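Local coordinates for protein replicative DNA helicase (Helicobacter pylori, PDB 3GXV) that probably unwinds duplex DNA at the replication fork as an ATP-driven hexameric helicase and, through its N-terminal domain, takes part in interactions with primase, at residues D63-F66 with I67-M71; E30-S33 with V34-S38. All coordinates share one frame; numbering follows the deposited sequence.

Interaction 1. Residues D63-F66 with I67-M71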
loop_
_atom_site.group_PDB
_atom_site.type_symbol
_atom_site.label_atom_id
_atom_site.label_comp_id
_atom_site.label_asym_id
_atom_site.label_seq_id
_atom_site.Cartn_x
_atom_site.Cartn_y
_atom_site.Cartn_z
ATOM N N ASP B 63 -3.637 -1.839 0.984
ATOM C CA ASP B 63 -4.385 -1.073 1.967
ATOM C C ASP B 63 -5.860 -1.443 1.938
ATOM O O ASP B 63 -6.280 -2.298 1.156
ATOM C CB ASP B 63 -4.197 0.437 1.728
ATOM C CG ASP B 63 -4.584 0.875 0.314
ATOM O OD1 ASP B 63 -5.682 0.507 -0.143
ATOM O OD2 ASP B 63 -3.796 1.609 -0.330
ATOM N N GLU B 64 -6.635 -0.812 2.809
ATOM C CA GLU B 64 -8.061 -1.071 2.890
ATOM C C GLU B 64 -8.732 -0.926 1.522
ATOM O O GLU B 64 -9.510 -1.796 1.109
ATOM C CB GLU B 64 -8.703 -0.115 3.892
ATOM C CG GLU B 64 -9.415 -0.829 5.030
ATOM C CD GLU B 64 -9.980 0.121 6.063
ATOM O OE1 GLU B 64 -9.210 0.939 6.603
ATOM O OE2 GLU B 64 -11.192 0.043 6.340
ATOM N N ASN B 65 -8.421 0.167 0.823
ATOM C CA ASN B 65 -8.990 0.435 -0.503
ATOM C C ASN B 65 -8.734 -0.686 -1.499
ATOM O O ASN B 65 -9.661 -1.344 -1.943
ATOM C CB ASN B 65 -8.451 1.766 -1.064
ATOM C CG ASN B 65 -8.741 1.948 -2.554
ATOM O OD1 ASN B 65 -9.771 1.511 -3.056
ATOM N ND2 ASN B 65 -7.832 2.616 -3.261
ATOM N N PHE B 66 -7.478 -0.922 -1.841
ATOM C CA PHE B 66 -7.169 -1.954 -2.815
ATOM C C PHE B 66 -7.459 -3.397 -2.424
ATOM O O PHE B 66 -7.701 -4.237 -3.294
ATOM C CB PHE B 66 -5.728 -1.793 -3.248
ATOM C CG PHE B 66 -5.472 -0.489 -3.947
ATOM C CD1 PHE B 66 -6.004 -0.251 -5.210
ATOM C CD2 PHE B 66 -4.745 0.521 -3.323
ATOM C CE1 PHE B 66 -5.818 0.962 -5.839
ATOM C CE2 PHE B 66 -4.555 1.739 -3.947
ATOM C CZ PHE B 66 -5.092 1.963 -5.208
ATOM N N ILE B 67 -7.455 -3.693 -1.125
ATOM C CA ILE B 67 -7.730 -5.057 -0.700
ATOM C C ILE B 67 -9.166 -5.361 -1.058
ATOM O O ILE B 67 -9.480 -6.453 -1.514
ATOM C CB ILE B 67 -7.535 -5.246 0.822
ATOM C CG1 ILE B 67 -6.052 -5.193 1.172
ATOM C CG2 ILE B 67 -8.134 -6.568 1.260
ATOM C CD1 ILE B 67 -5.232 -6.294 0.529
ATOM N N ARG B 68 -10.033 -4.376 -0.874
ATOM C CA ARG B 68 -11.443 -4.557 -1.169
ATOM C C ARG B 68 -11.713 -4.475 -2.666
ATOM O O ARG B 68 -12.684 -5.050 -3.156
ATOM C CB ARG B 68 -12.271 -3.511 -0.440
ATOM C CG ARG B 68 -12.102 -3.520 1.068
ATOM C CD ARG B 68 -13.383 -3.038 1.723
ATOM N NE ARG B 68 -13.168 -2.125 2.839
ATOM C CZ ARG B 68 -12.411 -2.394 3.893
ATOM N NH1 ARG B 68 -11.779 -3.555 3.985
ATOM N NH2 ARG B 68 -12.300 -1.503 4.872
ATOM N N GLN B 69 -10.868 -3.749 -3.389
ATOM C CA GLN B 69 -11.035 -3.637 -4.828
ATOM C C GLN B 69 -10.560 -4.921 -5.505
ATOM O O GLN B 69 -11.159 -5.373 -6.472
ATOM C CB GLN B 69 -10.235 -2.449 -5.383
ATOM C CG GLN B 69 -10.926 -1.100 -5.267
ATOM C CD GLN B 69 -10.248 -0.027 -6.109
ATOM O OE1 GLN B 69 -10.043 -0.207 -7.309
ATOM N NE2 GLN B 69 -9.905 1.096 -5.488
ATOM N N LYS B 70 -9.491 -5.515 -4.981
ATOM C CA LYS B 70 -8.928 -6.732 -5.566
ATOM C C LYS B 70 -9.543 -8.043 -5.061
ATOM O O LYS B 70 -9.032 -9.125 -5.353
ATOM C CB LYS B 70 -7.412 -6.764 -5.349
ATOM C CG LYS B 70 -6.661 -7.553 -6.407
ATOM C CD LYS B 70 -6.729 -6.847 -7.763
ATOM C CE LYS B 70 -6.222 -7.744 -8.871
ATOM N NZ LYS B 70 -7.045 -8.981 -8.953
ATOM N N MET B 71 -10.634 -7.951 -4.306
ATOM C CA MET B 71 -11.309 -9.142 -3.797
ATOM C C MET B 71 -12.095 -9.822 -4.923
ATOM O O MET B 71 -12.937 -9.201 -5.568
ATOM C CB MET B 71 -12.242 -8.768 -2.645
ATOM C CG MET B 71 -11.714 -9.179 -1.275
ATOM S SD MET B 71 -12.931 -8.917 0.031
ATOM C CE MET B 71 -12.129 -7.656 0.967
#
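With CG swung close to trans about the first torsion (chi1 167°), the amide of Asn-65 runs up to that of Gln-69, one helical turn on; the first torsion of Gln-69 sets CG beside its own backbone N, and the extended chain brings NE2 down to Asn-65. Gln-69 NE2 donates to Asn-65 OD1 at 2.5 Å, very short for such a bond, so the exact length deserves caution; the amide planes are 44° apart. Glu-64 and Arg-68 run side by side in the same direction, and their salt bridge joins Glu-64 OE2 to Arg-68 NH2, with the carboxylate turned 64° from the guanidinium plane; the modelled 2.4 Å is too short to take literally, which leaves the exact placing of both groups doubtful.

This is the short helix 64-69, N-capped by Asp-63: its OD1 accepts from Phe-66 N at 2.9 Å, while the other oxygen, OD2, binds Tyr-41 OH of the second subunit. Four i to i+4 backbone bonds follow, from Ile-67 N to Asp-63 O (2.9 Å) through to Lys-70 N to Phe-66 O (2.8 Å). Asn-65 ND2 lies 3.3 Å above the plane of the Phe-66 ring, over its centre, and together with Gln-69 NE2 also bonds Gln-11 OE1 of the second subunit.

Interaction 2. Residues E30-S33 with V34-S38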
loop_
_atom_site.group_PDB
_atom_site.type_symbol
_atom_site.label_atom_id
_atom_site.label_comp_id
_atom_site.label_asym_id
_atom_site.label_seq_id
_atom_site.Cartn_x
_atom_site.Cartn_y
_atom_site.Cartn_z
ATOM N N GLU B 30 9.375 -10.990 3.280
ATOM C CA GLU B 30 9.937 -11.784 4.355
ATOM C C GLU B 30 8.928 -12.834 4.831
ATOM O O GLU B 30 9.248 -14.021 4.929
ATOM C CB GLU B 30 10.348 -10.861 5.504
ATOM C CG GLU B 30 11.409 -9.816 5.117
ATOM C CD GLU B 30 10.823 -8.481 4.665
ATOM O OE1 GLU B 30 10.230 -7.776 5.508
ATOM O OE2 GLU B 30 10.960 -8.130 3.473
ATOM N N VAL B 31 7.706 -12.388 5.110
ATOM C CA VAL B 31 6.638 -13.269 5.566
ATOM C C VAL B 31 6.362 -14.394 4.572
ATOM O O VAL B 31 6.154 -15.537 4.976
ATOM C CB VAL B 31 5.340 -12.472 5.792
ATOM C CG1 VAL B 31 4.199 -13.413 6.197
ATOM C CG2 VAL B 31 5.575 -11.418 6.870
ATOM N N HIS B 32 6.370 -14.062 3.280
ATOM C CA HIS B 32 6.105 -15.028 2.206
ATOM C C HIS B 32 7.248 -16.032 2.050
ATOM O O HIS B 32 7.075 -17.096 1.451
ATOM C CB HIS B 32 5.892 -14.288 0.878
ATOM C CG HIS B 32 5.380 -15.156 -0.233
ATOM N ND1 HIS B 32 5.418 -14.759 -1.555
ATOM C CD2 HIS B 32 4.800 -16.373 -0.222
ATOM C CE1 HIS B 32 4.879 -15.704 -2.308
ATOM N NE2 HIS B 32 4.495 -16.692 -1.527
ATOM N N SER B 33 8.417 -15.690 2.585
ATOM C CA SER B 33 9.572 -16.576 2.494
ATOM C C SER B 33 9.416 -17.726 3.477
ATOM O O SER B 33 10.274 -18.611 3.559
ATOM C CB SER B 33 10.857 -15.808 2.803
ATOM O OG SER B 33 11.992 -16.621 2.593
ATOM N N VAL B 34 8.312 -17.702 4.221
ATOM C CA VAL B 34 8.013 -18.727 5.212
ATOM C C VAL B 34 6.534 -19.124 5.198
ATOM O O VAL B 34 6.172 -20.177 5.703
ATOM C CB VAL B 34 8.413 -18.237 6.642
ATOM C CG1 VAL B 34 7.783 -19.126 7.725
ATOM C CG2 VAL B 34 9.940 -18.256 6.785
ATOM N N LEU B 35 5.687 -18.304 4.587
ATOM C CA LEU B 35 4.258 -18.579 4.568
ATOM C C LEU B 35 3.533 -18.494 3.235
ATOM O O LEU B 35 3.754 -17.588 2.447
ATOM C CB LEU B 35 3.548 -17.641 5.547
ATOM C CG LEU B 35 3.841 -17.765 7.046
ATOM C CD1 LEU B 35 3.254 -16.576 7.779
ATOM C CD2 LEU B 35 3.260 -19.061 7.580
ATOM N N GLU B 36 2.659 -19.463 2.998
ATOM C CA GLU B 36 1.815 -19.482 1.811
ATOM C C GLU B 36 0.414 -19.219 2.373
ATOM O O GLU B 36 0.190 -19.383 3.570
ATOM C CB GLU B 36 1.844 -20.859 1.135
ATOM C CG GLU B 36 3.162 -21.227 0.475
ATOM C CD GLU B 36 3.678 -20.152 -0.462
ATOM O OE1 GLU B 36 2.859 -19.394 -1.026
ATOM O OE2 GLU B 36 4.908 -20.076 -0.647
ATOM N N PRO B 37 -0.541 -18.802 1.527
ATOM C CA PRO B 37 -1.900 -18.549 2.041
ATOM C C PRO B 37 -2.453 -19.783 2.774
ATOM O O PRO B 37 -2.980 -19.688 3.893
ATOM C CB PRO B 37 -2.691 -18.216 0.778
ATOM C CG PRO B 37 -1.653 -17.541 -0.099
ATOM C CD PRO B 37 -0.423 -18.416 0.104
ATOM N N SER B 38 -2.304 -20.943 2.144
ATOM C CA SER B 38 -2.773 -22.202 2.702
ATOM C C SER B 38 -2.207 -22.487 4.097
ATOM O O SER B 38 -2.664 -23.405 4.774
ATOM C CB SER B 38 -2.411 -23.354 1.754
ATOM O OG SER B 38 -1.006 -23.433 1.537
HETATM O O HOH W 1 6.434 -20.485 1.395
#
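The polar side-chain link joins His-32 to Glu-36. His-32 NE2 donates to Glu-36 OE1 at 3.2 Å with an N-H...O angle of 142°; the oxygen is approached on its syn side and lies almost in the imidazole plane, whereas ring and carboxylate planes stand 73° apart. The bend of Glu-36 at chi2 (-51°) folds its carboxylate back toward the ring. A water donates to Glu-36 OE2 at 2.6 Å and, more weakly, to His-32 O, adding a second connection between the same two residues.

Among the backbone bonds, Val-31 O accepts twice: from Val-34 N at 3.1 Å, with the donor well above the carbonyl plane, and weakly from Leu-35 N. Here the chain leaves helix 27-32, and the i to i+3 bonds from Ser-33 N to Glu-30 O and from Val-34 N to Val-31 O draw it into a tighter turn before it enters the loop leading to helix 43-57.

A C-H...O contact runs from His-32 CA to Leu-35 O at 3.5 Å; the same Leu-35 O also lies at the edge of the His-32 ring, 3.1 Å from CD2. The apolar contact is Val-31 CG1 against Leu-35 CD1, 3.7 Å apart. Beyond it, Leu-35 packs on Val-98 and Ile-101 of helix 95-119, while Val-31 touches Phe-49 of helix 43-57.

Overall arrangement
Interaction 2 comes first along the chain, at the end of helix 27-32, and interaction 1 follows on helix 64-69; helix 43-57 lies between them in sequence. Their centres are 20 Å apart and their nearest atoms about 12 Å, so they do not touch. Both nevertheless pack on helix 43-57: Val-31 and His-32 reach Phe-49 and Leu-53, whereas Ile-67 reaches Phe-48 and Leu-55. Their settings differ. Residues 30-38 meet no other chain of the assembly, but six residues of 63-71 lie within reach of the second subunit. Within this all-helical DnaB-like N-terminal domain, interaction 2 therefore belongs to the fold of one chain, and interaction 1 also to the two-chain interface.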